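Local coordinates for cell wall surface anchor family protein (Streptococcus agalactiae serogroup V, PDB 3TW0) that forms the adhesive tip of a Group B streptococcal pilus, where its von Willebrand factor A-type domain binds magnesium and probably contacts host molecules, at residues A[166-171]-A[316-321]. The protein carries 2 engineered substitutions. Residues are numbered along the deposited sequence; the frame is centred on the assembly and turned at random.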
loop_
_atom_site.group_PDB
_atom_site.type_symbol
_atom_site.label_atom_id
_atom_site.label_comp_id
_atom_site.label_asym_id
_atom_site.label_seq_id
_atom_site.Cartn_x
_atom_site.Cartn_y
_atom_site.Cartn_z
ATOM N N LYS A 166 -7.367 -22.742 1.314
ATOM C CA LYS A 166 -6.430 -21.607 1.427
ATOM C C LYS A 166 -7.185 -20.349 1.873
ATOM O O LYS A 166 -8.270 -20.079 1.393
ATOM C CB LYS A 166 -5.636 -21.420 0.109
ATOM C CG LYS A 166 -4.932 -22.736 -0.375
ATOM C CD LYS A 166 -4.258 -22.703 -1.765
ATOM C CE LYS A 166 -5.206 -22.998 -2.965
ATOM N NZ LYS A 166 -6.389 -23.857 -2.600
ATOM N N LEU A 167 -6.640 -19.626 2.844
ATOM C CA LEU A 167 -7.271 -18.392 3.289
ATOM C C LEU A 167 -6.273 -17.239 3.401
ATOM O O LEU A 167 -5.157 -17.417 3.901
ATOM C CB LEU A 167 -7.972 -18.602 4.625
ATOM C CG LEU A 167 -8.381 -17.349 5.401
ATOM C CD1 LEU A 167 -9.520 -16.594 4.669
ATOM C CD2 LEU A 167 -8.796 -17.729 6.832
ATOM N N ILE A 168 -6.661 -16.071 2.889
ATOM C CA ILE A 168 -5.947 -14.840 3.252
ATOM C C ILE A 168 -6.811 -14.078 4.256
ATOM O O ILE A 168 -8.011 -13.845 4.001
ATOM C CB ILE A 168 -5.557 -13.965 2.027
ATOM C CG1 ILE A 168 -4.553 -14.737 1.143
ATOM C CG2 ILE A 168 -4.958 -12.628 2.526
ATOM C CD1 ILE A 168 -4.396 -14.147 -0.254
ATOM N N PHE A 169 -6.212 -13.772 5.414
ATOM C CA PHE A 169 -6.880 -13.024 6.468
ATOM C C PHE A 169 -6.148 -11.688 6.663
ATOM O O PHE A 169 -4.993 -11.645 7.124
ATOM C CB PHE A 169 -6.858 -13.860 7.742
ATOM C CG PHE A 169 -7.713 -13.328 8.855
ATOM C CD1 PHE A 169 -8.994 -13.825 9.050
ATOM C CD2 PHE A 169 -7.209 -12.378 9.764
ATOM C CE1 PHE A 169 -9.785 -13.358 10.096
ATOM C CE2 PHE A 169 -7.993 -11.907 10.837
ATOM C CZ PHE A 169 -9.285 -12.392 10.991
ATOM N N HIS A 170 -6.817 -10.606 6.306
ATOM C CA HIS A 170 -6.139 -9.315 6.094
ATOM C C HIS A 170 -6.675 -8.328 7.089
ATOM O O HIS A 170 -7.887 -8.048 7.114
ATOM C CB HIS A 170 -6.380 -8.865 4.659
ATOM C CG HIS A 170 -5.800 -7.524 4.314
ATOM N ND1 HIS A 170 -6.275 -6.767 3.262
ATOM C CD2 HIS A 170 -4.793 -6.807 4.867
ATOM C CE1 HIS A 170 -5.573 -5.650 3.177
ATOM N NE2 HIS A 170 -4.665 -5.654 4.133
ATOM N N VAL A 171 -5.776 -7.821 7.922
ATOM C CA VAL A 171 -6.129 -6.903 9.000
ATOM C C VAL A 171 -5.512 -5.528 8.755
ATOM O O VAL A 171 -4.264 -5.381 8.685
ATOM C CB VAL A 171 -5.639 -7.423 10.372
ATOM C CG1 VAL A 171 -6.214 -6.560 11.471
ATOM C CG2 VAL A 171 -6.035 -8.900 10.543
ATOM N N LYS A 316 -8.169 -17.301 -8.187
ATOM C CA LYS A 316 -7.534 -18.483 -7.576
ATOM C C LYS A 316 -8.518 -19.342 -6.775
ATOM O O LYS A 316 -8.209 -20.481 -6.411
ATOM C CB LYS A 316 -6.339 -18.106 -6.697
ATOM C CG LYS A 316 -5.163 -17.454 -7.423
ATOM C CD LYS A 316 -4.819 -18.150 -8.732
ATOM C CE LYS A 316 -3.889 -17.282 -9.548
ATOM N NZ LYS A 316 -3.719 -17.730 -10.952
ATOM N N GLY A 317 -9.689 -18.774 -6.500
ATOM C CA GLY A 317 -10.804 -19.506 -5.935
ATOM C C GLY A 317 -10.641 -19.829 -4.473
ATOM O O GLY A 317 -11.281 -20.765 -3.984
ATOM N N TYR A 318 -9.797 -19.083 -3.749
ATOM C CA TYR A 318 -9.742 -19.291 -2.300
ATOM C C TYR A 318 -10.395 -18.147 -1.528
ATOM O O TYR A 318 -10.921 -17.224 -2.138
ATOM C CB TYR A 318 -8.344 -19.631 -1.790
ATOM C CG TYR A 318 -7.245 -18.718 -2.204
ATOM C CD1 TYR A 318 -7.150 -17.435 -1.675
ATOM C CD2 TYR A 318 -6.237 -19.154 -3.083
ATOM C CE1 TYR A 318 -6.124 -16.606 -2.043
ATOM C CE2 TYR A 318 -5.196 -18.325 -3.438
ATOM C CZ TYR A 318 -5.153 -17.053 -2.914
ATOM O OH TYR A 318 -4.135 -16.200 -3.271
ATOM N N ASP A 319 -10.365 -18.211 -0.200
ATOM C CA ASP A 319 -11.082 -17.228 0.599
ATOM C C ASP A 319 -10.240 -16.033 0.986
ATOM O O ASP A 319 -9.091 -16.185 1.341
ATOM C CB ASP A 319 -11.647 -17.869 1.859
ATOM C CG ASP A 319 -12.748 -18.842 1.542
ATOM O OD1 ASP A 319 -13.798 -18.385 1.060
ATOM O OD2 ASP A 319 -12.531 -20.045 1.740
ATOM N N ILE A 320 -10.827 -14.845 0.947
ATOM C CA ILE A 320 -10.136 -13.686 1.485
ATOM C C ILE A 320 -11.065 -12.956 2.435
ATOM O O ILE A 320 -12.146 -12.483 2.030
ATOM C CB ILE A 320 -9.555 -12.742 0.396
ATOM C CG1 ILE A 320 -8.675 -13.517 -0.623
ATOM C CG2 ILE A 320 -8.741 -11.615 1.070
ATOM C CD1 ILE A 320 -9.388 -13.905 -1.924
ATOM N N PHE A 321 -10.650 -12.904 3.703
ATOM C CA PHE A 321 -11.393 -12.204 4.732
ATOM C C PHE A 321 -10.636 -10.947 5.143
ATOM O O PHE A 321 -9.430 -11.013 5.404
ATOM C CB PHE A 321 -11.607 -13.090 5.978
ATOM C CG PHE A 321 -12.342 -14.381 5.715
ATOM C CD1 PHE A 321 -12.915 -14.660 4.480
ATOM C CD2 PHE A 321 -12.471 -15.326 6.728
ATOM C CE1 PHE A 321 -13.609 -15.870 4.249
ATOM C CE2 PHE A 321 -13.163 -16.527 6.507
ATOM C CZ PHE A 321 -13.738 -16.793 5.260
#
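L167 sets its CD1 methyl over the middle of one face of the F321 ring, a CH-pi contact 3.8 Å from the ring centroid, with the two side chains crossing at about a right angle. With CG anti to the backbone N (chi1 165°), the end of L167 leans toward strand 319-324, and the same methyl reaches CB of D319 at 3.7 Å. F169 adds its CD1 against CB of F321, and L44 of helix 33-48 packs on F169 in turn. On the other side of the sheet I168 and I320 run side by side, while the tip of I168 presses CD1 on Y318 CE1 at 3.5 Å. The Y318 ring spans K166 CB and I168 CD1 because CG stands between the backbone N and the carbonyl carbon (chi1 51°); its hydroxyl hydrogen-bonds N153 of helix 145-159, whose L156 touches K166, I168 and Y318. Between these two layers four backbone hydrogen bonds join the parallel strands: D319 N to K166 O (3.2 Å, the longest), I168 N to D319 O (2.9 Å), F321 N to I168 O and H170 N to F321 O (both 2.8 Å). H170 NE2 hydrogen-bonds Y61 OH; the H170 side chain lies about 5 Å from that of D18, a magnesium ligand in another structure of this protein. Strands 11-18 and 352-354 flank the pair, making both inner strands of a Rossmann-like von Willebrand factor A domain.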